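Local coordinates for BRAMP domain protein (Streptomyces davawensis, PDB 5MLD), which replaces the C-8 methyl group of FMN by an amino group, with glutamate as donor, to make 8-demethyl-8-aminoriboflavin-5'-phosphate on the way to the antibiotic roseoflavin, at the interface of chains A and B and the interface of chains A and C. Coordinates in Å, arbitrary orientation; residue numbers count along the deposited sequence, not the author numbering. Chains: chain A/B/C, BRAMP domain protein.

Contacts 1, 3 and 4 belong to the two-fold interface of chains A and B, contact 2 to that of chains A and C; they help hold the homotetramer. Between the centres of their C-alpha atoms, contacts 1 and 3 are about 21 Å apart, contacts 1 and 2 about 27 Å. Helix 183-205 serves contact 1 from chain B and contact 4 from chain A. Contacts 3 and 4 lie about 51 Å apart in the copies given, but after the two-fold exchange of chains, stretch 215-224 of one chain meets residues 180-190 of the other, so they run on into each other. Contact 2 alone includes an FMN-binding residue, A:Leu12.

Contact 1: the interface of chains A and B. Residues chain A 120, 123, 150-151; chain B 158-159, 191, 195.
A:Tyr123 and B:Asn159 meet in a patch of the two-fold A-B interface of this flavodoxin-like enzyme of the SsuE family, a homotetramer. Side-chain hydrogen bonds centre on the phenol oxygen. A:Tyr123 OH donates to the amide oxygen OD1 of B:Asn159 at 2.7 Å, tilted 20° from the carbonyl plane, and accepts from B:Asn195 ND2 at 2.9 Å; the tyrosine is thereby donor to one amide and acceptor of another. The ring lies nearly parallel to the B:Asn159 amide, 21° between the planes, whereas the B:Asn195 amide is strongly inclined to it. B:Asn195 ND2 also donates to the backbone oxygen of B:Pro158, 2.8 Å away, a second-shell bond that ties helix 183-205 to the loop and helps aim the amide at the phenol.

Bonds to backbone come from B:Asn159 and end on the last turn of helix 138-152. B:Asn159 N donates to A:Gly150 O at 3.1 Å, and B:Asn159 ND2 to A:Arg151 O, also at 3.1 Å. CG anti to the carbonyl carbon (chi1 -56°) brings the amide between helix end and phenol; donating from ND2 and accepting at OD1 together indicate its flip.

In apolar contact, B:Pro158 CG lies over one face of the A:Tyr123 ring, toward the rim, 3.8 Å from CE2. Separately, the A:Phe120 ring brings its edge atom CE2 to within 3.9 Å of B:Asn159 OD1, its plane steeply turned from the amide.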
ATOM      1  N   PHE A 120       1.764  20.172  17.322  1.00 29.90           N
ATOM      2  CA  PHE A 120       2.177  20.481  15.962  1.00 27.58           C
ATOM      3  C   PHE A 120       1.234  21.530  15.366  1.00 26.95           C
ATOM      4  O   PHE A 120       0.083  21.656  15.793  1.00 26.70           O
ATOM      5  CB  PHE A 120       2.201  19.203  15.110  1.00 26.14           C
ATOM      6  CG  PHE A 120       3.055  18.100  15.682  1.00 26.22           C
ATOM      7  CD1 PHE A 120       4.233  18.387  16.375  1.00 28.00           C
ATOM      8  CD2 PHE A 120       2.678  16.771  15.542  1.00 26.50           C
ATOM      9  CE1 PHE A 120       5.018  17.356  16.908  1.00 26.75           C
ATOM     10  CE2 PHE A 120       3.455  15.740  16.067  1.00 28.90           C
ATOM     11  CZ  PHE A 120       4.632  16.032  16.757  1.00 26.71           C
ATOM     12  N   TYR A 123      -2.457  20.609  14.296  1.00 22.99           N
ATOM     13  CA  TYR A 123      -3.371  19.999  15.255  1.00 22.47           C
ATOM     14  C   TYR A 123      -4.731  20.689  15.248  1.00 23.00           C
ATOM     15  O   TYR A 123      -4.845  21.893  14.991  1.00 22.39           O
ATOM     16  CB  TYR A 123      -2.770  20.050  16.665  1.00 20.48           C
ATOM     17  CG  TYR A 123      -2.299  18.683  17.133  1.00 20.56           C
ATOM     18  CD1 TYR A 123      -1.247  18.043  16.497  1.00 21.32           C
ATOM     19  CD2 TYR A 123      -2.902  18.045  18.205  1.00 21.71           C
ATOM     20  CE1 TYR A 123      -0.813  16.801  16.906  1.00 22.31           C
ATOM     21  CE2 TYR A 123      -2.475  16.804  18.627  1.00 21.76           C
ATOM     22  CZ  TYR A 123      -1.434  16.186  17.977  1.00 20.55           C
ATOM     23  OH  TYR A 123      -0.999  14.944  18.377  1.00 21.85           O
ATOM     24  N   GLY A 150      -2.702  12.397   9.162  1.00 19.81           N
ATOM     25  CA  GLY A 150      -2.795  12.036  10.571  1.00 18.60           C
ATOM     26  C   GLY A 150      -1.513  12.299  11.343  1.00 21.06           C
ATOM     27  O   GLY A 150      -1.559  12.757  12.483  1.00 19.88           O
ATOM     28  N   ARG A 151      -0.350  12.018  10.730  1.00 17.82           N
ATOM     29  CA  ARG A 151       0.927  12.256  11.416  1.00 22.84           C
ATOM     30  C   ARG A 151       1.145  13.735  11.712  1.00 25.48           C
ATOM     31  O   ARG A 151       1.826  14.079  12.683  1.00 21.52           O
ATOM     32  CB  ARG A 151       2.107  11.730  10.583  1.00 28.24           C
ATOM     33  CG  ARG A 151       2.306  10.217  10.606  1.00 33.75           C
ATOM     34  CD  ARG A 151       3.559   9.786   9.814  1.00 36.84           C
ATOM     35  NE  ARG A 151       4.824   9.941  10.546  1.00 43.49           N
ATOM     36  CZ  ARG A 151       5.633  10.994  10.430  1.00 37.59           C
ATOM     37  NH1 ARG A 151       5.303  11.988   9.619  1.00 43.79           N
ATOM     38  NH2 ARG A 151       6.768  11.059  11.120  1.00 36.92           N
TER
ATOM     39  N   PRO B 158      -5.217  12.622  15.358  1.00 18.17           N
ATOM     40  CA  PRO B 158      -3.816  12.684  14.928  1.00 20.70           C
ATOM     41  C   PRO B 158      -2.951  11.744  15.756  1.00 22.42           C
ATOM     42  O   PRO B 158      -3.237  11.476  16.927  1.00 23.95           O
ATOM     43  CB  PRO B 158      -3.431  14.144  15.178  1.00 23.88           C
ATOM     44  CG  PRO B 158      -4.379  14.590  16.274  1.00 23.44           C
ATOM     45  CD  PRO B 158      -5.660  13.883  15.981  1.00 20.59           C
ATOM     46  N   ASN B 159      -1.897  11.221  15.124  1.00 18.90           N
ATOM     47  CA  ASN B 159      -0.886  10.429  15.822  1.00 21.84           C
ATOM     48  C   ASN B 159      -1.515   9.212  16.519  1.00 25.47           C
ATOM     49  O   ASN B 159      -1.197   8.872  17.666  1.00 24.11           O
ATOM     50  CB  ASN B 159      -0.099  11.324  16.788  1.00 18.97           C
ATOM     51  CG  ASN B 159       0.537  12.544  16.074  1.00 22.86           C
ATOM     52  OD1 ASN B 159       0.135  13.683  16.287  1.00 23.30           O
ATOM     53  ND2 ASN B 159       1.515  12.291  15.214  1.00 21.84           N
ATOM     54  N   PHE B 191       1.228   9.744  22.823  1.00 20.69           N
ATOM     55  CA  PHE B 191       0.400  10.535  21.908  1.00 20.48           C
ATOM     56  C   PHE B 191      -0.916   9.823  21.622  1.00 18.57           C
ATOM     57  O   PHE B 191      -2.000  10.405  21.725  1.00 19.19           O
ATOM     58  CB  PHE B 191       1.122  10.755  20.568  1.00 23.52           C
ATOM     59  CG  PHE B 191       2.374  11.605  20.631  1.00 25.22           C
ATOM     60  CD1 PHE B 191       2.811  12.190  21.804  1.00 24.58           C
ATOM     61  CD2 PHE B 191       3.103  11.832  19.465  1.00 25.87           C
ATOM     62  CE1 PHE B 191       3.964  12.980  21.822  1.00 26.90           C
ATOM     63  CE2 PHE B 191       4.255  12.619  19.474  1.00 26.69           C
ATOM     64  CZ  PHE B 191       4.683  13.195  20.660  1.00 28.64           C
ATOM     65  N   ASN B 195      -4.603  11.214  22.635  1.00 23.96           N
ATOM     66  CA  ASN B 195      -5.466  11.716  21.575  1.00 21.13           C
ATOM     67  C   ASN B 195      -6.724  10.866  21.411  1.00 23.03           C
ATOM     68  O   ASN B 195      -7.818  11.419  21.226  1.00 21.17           O
ATOM     69  CB  ASN B 195      -4.679  11.792  20.265  1.00 22.77           C
ATOM     70  CG  ASN B 195      -3.625  12.886  20.286  1.00 23.54           C
ATOM     71  OD1 ASN B 195      -3.658  13.777  21.135  1.00 25.77           O
ATOM     72  ND2 ASN B 195      -2.693  12.829  19.340  1.00 22.59           N
TER

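Contact 2: the interface of chains A and C. Residues chain A 12, 45, 98-99, 102; chain C 51-52, 102.
A:Ile45, A:Leu12 and the aliphatic stem of C:Gln51 make the apolar centre of this patch of the A-C interface, beside the FMN-binding loop of the flavodoxin-like fold. A:Ile45 brings CG1 to 3.6 Å from CG of C:Glu52. The terminal CD1 of A:Ile45 lies 4.0 Å from the amide carbon CD of C:Gln51. A:Leu12, itself an FMN-binding residue, offers its CD2 branch to C:Gln51 CG at 4.1 Å, the two side chains crossing at about a right angle. On the other flank, the CG2 branch of C:Val102 packs against A:Ser98 CB at 3.6 Å.

Farther out, C:Gln51 reaches into chain A as a long, extended arm: CG stands opposite the backbone N (chi1 178°) and the chain stays straight to CD (chi2 -175°), which carries the amide to the start of helix 98-107. At the rim, water 1 joins the backbone oxygen of A:Ile45 to the carboxylate OE2 of C:Glu52, with 2.7 Å from the water oxygen to either atom. A direct polar link is made by the end of C:Gln51: NE2 donates to the hydroxyl OG of A:Ser98 at 2.9 Å, the N-H pointing straight at the oxygen, which lies in the amide plane.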
ATOM      1  N   LEU A  12      -2.604  17.336 -12.764  1.00 16.74           N
ATOM      2  CA  LEU A  12      -1.383  17.763 -13.430  1.00 15.11           C
ATOM      3  C   LEU A  12      -1.620  18.693 -14.611  1.00 17.72           C
ATOM      4  O   LEU A  12      -0.643  19.171 -15.200  1.00 18.67           O
ATOM      5  CB  LEU A  12      -0.593  16.539 -13.906  1.00 15.86           C
ATOM      6  CG  LEU A  12      -0.113  15.682 -12.741  1.00 18.56           C
ATOM      7  CD1 LEU A  12       0.616  14.455 -13.275  1.00 23.76           C
ATOM      8  CD2 LEU A  12       0.783  16.483 -11.807  1.00 21.61           C
ATOM      9  N   ILE A  45      -1.133  22.894  -9.311  1.00 17.09           N
ATOM     10  CA  ILE A  45      -0.218  22.897 -10.452  1.00 19.52           C
ATOM     11  C   ILE A  45      -0.192  24.254 -11.149  1.00 20.60           C
ATOM     12  O   ILE A  45       0.755  24.549 -11.894  1.00 19.74           O
ATOM     13  CB  ILE A  45      -0.578  21.766 -11.444  1.00 17.81           C
ATOM     14  CG1 ILE A  45       0.595  21.450 -12.375  1.00 18.44           C
ATOM     15  CG2 ILE A  45      -1.813  22.100 -12.283  1.00 15.23           C
ATOM     16  CD1 ILE A  45       1.713  20.720 -11.710  1.00 19.74           C
ATOM     17  N   SER A  98       1.813  13.282  -8.534  1.00 14.34           N
ATOM     18  CA  SER A  98       3.097  13.828  -8.105  1.00 16.74           C
ATOM     19  C   SER A  98       2.937  15.235  -7.542  1.00 16.01           C
ATOM     20  O   SER A  98       3.722  15.649  -6.676  1.00 18.95           O
ATOM     21  CB  SER A  98       4.110  13.831  -9.257  1.00 15.69           C
ATOM     22  OG  SER A  98       3.637  14.616 -10.336  1.00 17.69           O
ATOM     23  N   ALA A  99       1.926  15.982  -8.014  1.00 14.81           N
ATOM     24  CA  ALA A  99       1.676  17.323  -7.479  1.00 18.09           C
ATOM     25  C   ALA A  99       1.235  17.281  -6.018  1.00 16.22           C
ATOM     26  O   ALA A  99       1.712  18.077  -5.197  1.00 16.99           O
ATOM     27  CB  ALA A  99       0.622  18.043  -8.323  1.00 17.42           C
ATOM     28  N   VAL A 102       4.408  16.461  -3.940  1.00 13.05           N
ATOM     29  CA  VAL A 102       5.276  17.599  -3.618  1.00 15.84           C
ATOM     30  C   VAL A 102       4.693  18.398  -2.456  1.00 20.22           C
ATOM     31  O   VAL A 102       5.405  18.747  -1.503  1.00 18.98           O
ATOM     32  CB  VAL A 102       5.482  18.488  -4.856  1.00 19.72           C
ATOM     33  CG1 VAL A 102       6.220  19.766  -4.473  1.00 18.97           C
ATOM     34  CG2 VAL A 102       6.285  17.728  -5.905  1.00 19.10           C
TER
ATOM     35  N   GLN C  51       6.645  18.819 -15.232  1.00 19.16           N
ATOM     36  CA  GLN C  51       5.675  17.985 -14.522  1.00 20.91           C
ATOM     37  C   GLN C  51       4.263  18.087 -15.096  1.00 20.61           C
ATOM     38  O   GLN C  51       3.479  17.130 -15.002  1.00 21.11           O
ATOM     39  CB  GLN C  51       5.669  18.396 -13.048  1.00 19.55           C
ATOM     40  CG  GLN C  51       4.663  17.652 -12.152  1.00 21.33           C
ATOM     41  CD  GLN C  51       4.646  18.226 -10.746  1.00 23.42           C
ATOM     42  OE1 GLN C  51       4.940  19.402 -10.550  1.00 23.27           O
ATOM     43  NE2 GLN C  51       4.313  17.395  -9.762  1.00 19.37           N
ATOM     44  N   GLU C  52       3.918  19.236 -15.663  1.00 20.19           N
ATOM     45  CA  GLU C  52       2.569  19.463 -16.168  1.00 20.26           C
ATOM     46  C   GLU C  52       2.254  18.552 -17.350  1.00 22.51           C
ATOM     47  O   GLU C  52       3.143  18.104 -18.085  1.00 20.67           O
ATOM     48  CB  GLU C  52       2.397  20.934 -16.557  1.00 20.42           C
ATOM     49  CG  GLU C  52       2.527  21.858 -15.354  1.00 23.68           C
ATOM     50  CD  GLU C  52       2.455  23.335 -15.683  1.00 20.56           C
ATOM     51  OE1 GLU C  52       1.832  23.703 -16.695  1.00 23.71           O
ATOM     52  OE2 GLU C  52       3.031  24.140 -14.918  1.00 26.55           O
ATOM     53  N   VAL C 102       7.262  11.738 -10.755  1.00 16.30           N
ATOM     54  CA  VAL C 102       7.146  12.460 -12.024  1.00 16.74           C
ATOM     55  C   VAL C 102       7.707  11.618 -13.165  1.00 18.42           C
ATOM     56  O   VAL C 102       7.093  11.505 -14.230  1.00 18.27           O
ATOM     57  CB  VAL C 102       7.864  13.821 -11.939  1.00 16.64           C
ATOM     58  CG1 VAL C 102       7.955  14.457 -13.340  1.00 19.36           C
ATOM     59  CG2 VAL C 102       7.122  14.749 -10.976  1.00 17.36           C
TER
HETATM   60  O   HOH W   1       3.331  23.811 -12.242  1.00 24.18           O

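Contact 3: the interface of chains A and B. Residues chain A 222-224; chain B 180-181.
An arginine-aspartate salt bridge and a backbone bond join chains A and B in this peripheral patch of their two-fold interface, where the loop after helix 212-220 of one subunit meets its neighbour and helps hold the homotetramer. A:Asp224 and B:Arg181 meet through backbone and side chain. The backbone N of A:Asp224 donates to B:Arg181 O at 2.9 Å. B:Arg181 NE donates to the carboxylate oxygen OD1 of A:Asp224 at 2.6 Å. That oxygen lies in the guanidinium plane, yet the N-H comes from above the carboxylate plane, 40° out of it, the two flat groups being turned 39° against each other.

The arginine bends at chi3 (65°), turning NE back toward the aspartate, whose CG packs on B:Arg181 CB at 3.7 Å. One guanidinium face, toward its rim, lies under the backbone oxygen of A:Glu222. The same oxygen takes water 2 at 2.6 Å, and the water reaches B:Asp180 O at 3.1 Å, bridging the two backbones.

B:Arg181 closes the 3-10 helix 179-181, just ahead of helix 183-205, whereas A:Glu222 to A:Asp224 lie in the loop from helix 212-220 to strand 226-230.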
ATOM      1  N   GLU A 222      11.567   7.379  30.599  1.00 34.13           N
ATOM      2  CA  GLU A 222      11.410   5.930  30.653  1.00 29.61           C
ATOM      3  C   GLU A 222      12.161   5.212  29.541  1.00 30.59           C
ATOM      4  O   GLU A 222      11.965   4.007  29.363  1.00 31.12           O
ATOM      5  CB  GLU A 222       9.923   5.546  30.613  1.00 34.70           C
ATOM      6  CG  GLU A 222       9.287   5.610  29.223  1.00 32.79           C
ATOM      7  CD  GLU A 222       7.759   5.599  29.268  1.00 37.32           C
ATOM      8  OE1 GLU A 222       7.183   5.015  30.210  1.00 38.18           O
ATOM      9  OE2 GLU A 222       7.131   6.202  28.363  1.00 38.82           O
ATOM     10  N   SER A 223      13.037   5.900  28.804  1.00 28.36           N
ATOM     11  CA  SER A 223      13.690   5.310  27.638  1.00 29.94           C
ATOM     12  C   SER A 223      15.201   5.516  27.681  1.00 30.14           C
ATOM     13  O   SER A 223      15.727   6.308  28.468  1.00 28.44           O
ATOM     14  CB  SER A 223      13.129   5.902  26.336  1.00 27.23           C
ATOM     15  OG  SER A 223      11.707   5.890  26.339  1.00 27.22           O
ATOM     16  N   ASP A 224      15.893   4.776  26.815  1.00 25.80           N
ATOM     17  CA  ASP A 224      17.314   4.937  26.540  1.00 32.71           C
ATOM     18  C   ASP A 224      17.522   5.949  25.423  1.00 36.16           C
ATOM     19  O   ASP A 224      16.617   6.219  24.630  1.00 30.84           O
ATOM     20  CB  ASP A 224      17.952   3.615  26.109  1.00 26.67           C
ATOM     21  CG  ASP A 224      17.785   2.517  27.134  1.00 36.26           C
ATOM     22  OD1 ASP A 224      17.566   2.839  28.318  1.00 36.96           O
ATOM     23  OD2 ASP A 224      17.880   1.334  26.743  1.00 41.05           O
TER
ATOM     24  N   ASP B 180      11.003  -1.758  25.002  1.00 27.41           N
ATOM     25  CA  ASP B 180      10.340  -1.144  26.144  0.61 27.82           C
ATOM     26  C   ASP B 180      11.034   0.144  26.569  1.00 23.17           C
ATOM     27  O   ASP B 180      10.406   0.986  27.221  1.00 26.41           O
ATOM     28  CB  ASP B 180      10.242  -2.135  27.314  0.61 31.86           C
ATOM     29  CG  ASP B 180      11.589  -2.458  27.935  0.61 32.79           C
ATOM     30  OD1 ASP B 180      12.449  -3.037  27.243  0.61 34.70           O
ATOM     31  OD2 ASP B 180      11.780  -2.148  29.131  0.61 37.25           O
ATOM     32  N   ARG B 181      12.288   0.350  26.170  1.00 27.82           N
ATOM     33  CA  ARG B 181      12.985   1.597  26.442  1.00 28.46           C
ATOM     34  C   ARG B 181      13.260   2.390  25.163  1.00 28.55           C
ATOM     35  O   ARG B 181      14.157   3.239  25.144  1.00 28.67           O
ATOM     36  CB  ARG B 181      14.281   1.310  27.209  1.00 32.50           C
ATOM     37  CG  ARG B 181      14.015   0.696  28.607  1.00 35.29           C
ATOM     38  CD  ARG B 181      15.240   0.730  29.526  1.00 38.09           C
ATOM     39  NE  ARG B 181      15.624   2.103  29.857  1.00 36.02           N
ATOM     40  CZ  ARG B 181      15.068   2.830  30.824  1.00 34.70           C
ATOM     41  NH1 ARG B 181      14.103   2.316  31.572  1.00 42.84           N
ATOM     42  NH2 ARG B 181      15.478   4.077  31.044  1.00 36.17           N
TER
HETATM   43  O   HOH W   2      10.699   1.856  30.182  1.00 39.89           O

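Contact 4: the interface of chains A and B. Residues chain A 186-187, 190; chain B 215, 218-219, 222-223.
Helical backbone at A:Asn186, A:Lys187 and A:Arg190 faces helical backbone at B:Cys215, B:Ala218 and B:Ala219, while B:Glu222 and B:Ser223 have left the helix. A:Arg190 and B:Glu222 come from opposite directions and form a two-pronged salt bridge, gripped side-on. A:Arg190 NE donates to B:Glu222 OE2 at 2.9 Å, on the syn side but tilted out of the carboxylate plane, and NH2 of A:Arg190 to OE1 of B:Glu222 at 3.2 Å. Both oxygens lie near the guanidinium plane, although the carboxylate is turned 37° from it. The arginine runs extended from CG to NE (chi2 176°, chi3 174°), which carries its flat end obliquely over the helix of chain B. There the methyl CB of B:Ala218 sits over the centre of one guanidinium face, 3.3 Å from A:Arg190 CZ, a tight apolar floor beneath the charged group.

A:Asn186 ND2 donates almost straight to B:Ser223 OG at 3.0 Å, with the hydroxyl close to the amide plane. B:Ser223 OG donates in turn to B:Ala219 O at 2.6 Å, which probably helps hold the hydroxyl for the asparagine. B:Ala219 CB packs on A:Lys187 CB at 3.6 Å.

Chain A contributes the first turns of the long helix 183-205; chain B contributes helix 212-220 and the loop directly behind it.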
ATOM      1  N   ASN A 186     -21.752   9.947  -5.401  1.00 16.70           N
ATOM      2  CA  ASN A 186     -22.509  11.085  -4.898  1.00 19.18           C
ATOM      3  C   ASN A 186     -22.874  10.897  -3.434  1.00 20.42           C
ATOM      4  O   ASN A 186     -22.843  11.855  -2.648  1.00 18.70           O
ATOM      5  CB  ASN A 186     -23.748  11.310  -5.754  1.00 18.60           C
ATOM      6  CG  ASN A 186     -23.436  12.108  -7.007  1.00 16.80           C
ATOM      7  OD1 ASN A 186     -22.532  12.955  -7.004  1.00 19.08           O
ATOM      8  ND2 ASN A 186     -24.179  11.847  -8.083  1.00 19.77           N
ATOM      9  N   LYS A 187     -23.167   9.668  -3.028  1.00 17.52           N
ATOM     10  CA  LYS A 187     -23.488   9.480  -1.618  1.00 16.50           C
ATOM     11  C   LYS A 187     -22.228   9.565  -0.761  1.00 18.46           C
ATOM     12  O   LYS A 187     -22.262  10.153   0.324  1.00 16.83           O
ATOM     13  CB  LYS A 187     -24.254   8.168  -1.402  1.00 25.25           C
ATOM     14  CG  LYS A 187     -23.487   6.959  -0.898  1.00 27.08           C
ATOM     15  CD  LYS A 187     -24.433   5.756  -0.782  1.00 24.92           C
ATOM     16  CE  LYS A 187     -23.693   4.445  -0.593  1.00 23.63           C
ATOM     17  NZ  LYS A 187     -24.619   3.279  -0.737  1.00 21.61           N
ATOM     18  N   ARG A 190     -21.372  13.197  -0.051  1.00 19.01           N
ATOM     19  CA  ARG A 190     -22.260  13.757   0.971  1.00 16.76           C
ATOM     20  C   ARG A 190     -21.878  13.296   2.376  1.00 16.81           C
ATOM     21  O   ARG A 190     -21.881  14.110   3.314  1.00 17.97           O
ATOM     22  CB  ARG A 190     -23.711  13.404   0.660  1.00 16.95           C
ATOM     23  CG  ARG A 190     -24.264  14.165  -0.564  1.00 19.28           C
ATOM     24  CD  ARG A 190     -25.703  13.743  -0.930  1.00 17.12           C
ATOM     25  NE  ARG A 190     -26.256  14.580  -1.998  1.00 19.71           N
ATOM     26  CZ  ARG A 190     -26.839  15.764  -1.810  1.00 26.46           C
ATOM     27  NH1 ARG A 190     -26.975  16.262  -0.582  1.00 21.74           N
ATOM     28  NH2 ARG A 190     -27.308  16.447  -2.853  1.00 22.36           N
TER
ATOM     29  N   CYS B 215     -28.651  11.322   3.399  1.00 24.73           N
ATOM     30  CA  CYS B 215     -27.599  11.523   2.402  1.00 26.12           C
ATOM     31  C   CYS B 215     -27.814  10.617   1.193  1.00 24.22           C
ATOM     32  O   CYS B 215     -27.676  11.055   0.043  1.00 20.60           O
ATOM     33  CB  CYS B 215     -26.223  11.253   3.015  1.00 24.66           C
ATOM     34  SG  CYS B 215     -25.640  12.486   4.207  1.00 29.95           S
ATOM     35  N   ALA B 218     -30.742  11.860  -1.000  1.00 21.07           N
ATOM     36  CA  ALA B 218     -30.324  12.987  -1.832  1.00 21.90           C
ATOM     37  C   ALA B 218     -29.471  12.513  -3.009  1.00 23.93           C
ATOM     38  O   ALA B 218     -29.628  12.994  -4.137  1.00 24.20           O
ATOM     39  CB  ALA B 218     -29.556  14.008  -0.989  1.00 23.32           C
ATOM     40  N   ALA B 219     -28.563  11.571  -2.763  1.00 22.17           N
ATOM     41  CA  ALA B 219     -27.736  11.052  -3.848  1.00 22.46           C
ATOM     42  C   ALA B 219     -28.589  10.344  -4.898  1.00 21.34           C
ATOM     43  O   ALA B 219     -28.356  10.492  -6.103  1.00 24.01           O
ATOM     44  CB  ALA B 219     -26.670  10.108  -3.284  1.00 22.58           C
ATOM     45  N   GLU B 222     -30.059  12.608  -7.541  1.00 24.41           N
ATOM     46  CA  GLU B 222     -29.155  13.262  -8.476  1.00 21.63           C
ATOM     47  C   GLU B 222     -28.332  12.256  -9.280  1.00 22.24           C
ATOM     48  O   GLU B 222     -27.339  12.644  -9.903  1.00 23.29           O
ATOM     49  CB  GLU B 222     -28.225  14.227  -7.730  1.00 23.91           C
ATOM     50  CG  GLU B 222     -27.253  13.496  -6.812  1.00 22.92           C
ATOM     51  CD  GLU B 222     -26.594  14.384  -5.764  1.00 28.45           C
ATOM     52  OE1 GLU B 222     -26.680  15.630  -5.873  1.00 30.85           O
ATOM     53  OE2 GLU B 222     -26.009  13.818  -4.811  1.00 25.25           O
ATOM     54  N   SER B 223     -28.733  10.981  -9.284  1.00 20.90           N
ATOM     55  CA  SER B 223     -27.927   9.880  -9.814  1.00 21.77           C
ATOM     56  C   SER B 223     -28.747   8.933 -10.694  1.00 24.26           C
ATOM     57  O   SER B 223     -29.975   8.851 -10.585  1.00 22.97           O
ATOM     58  CB  SER B 223     -27.311   9.076  -8.668  1.00 18.15           C
ATOM     59  OG  SER B 223     -26.513   9.917  -7.843  1.00 17.37           O
TER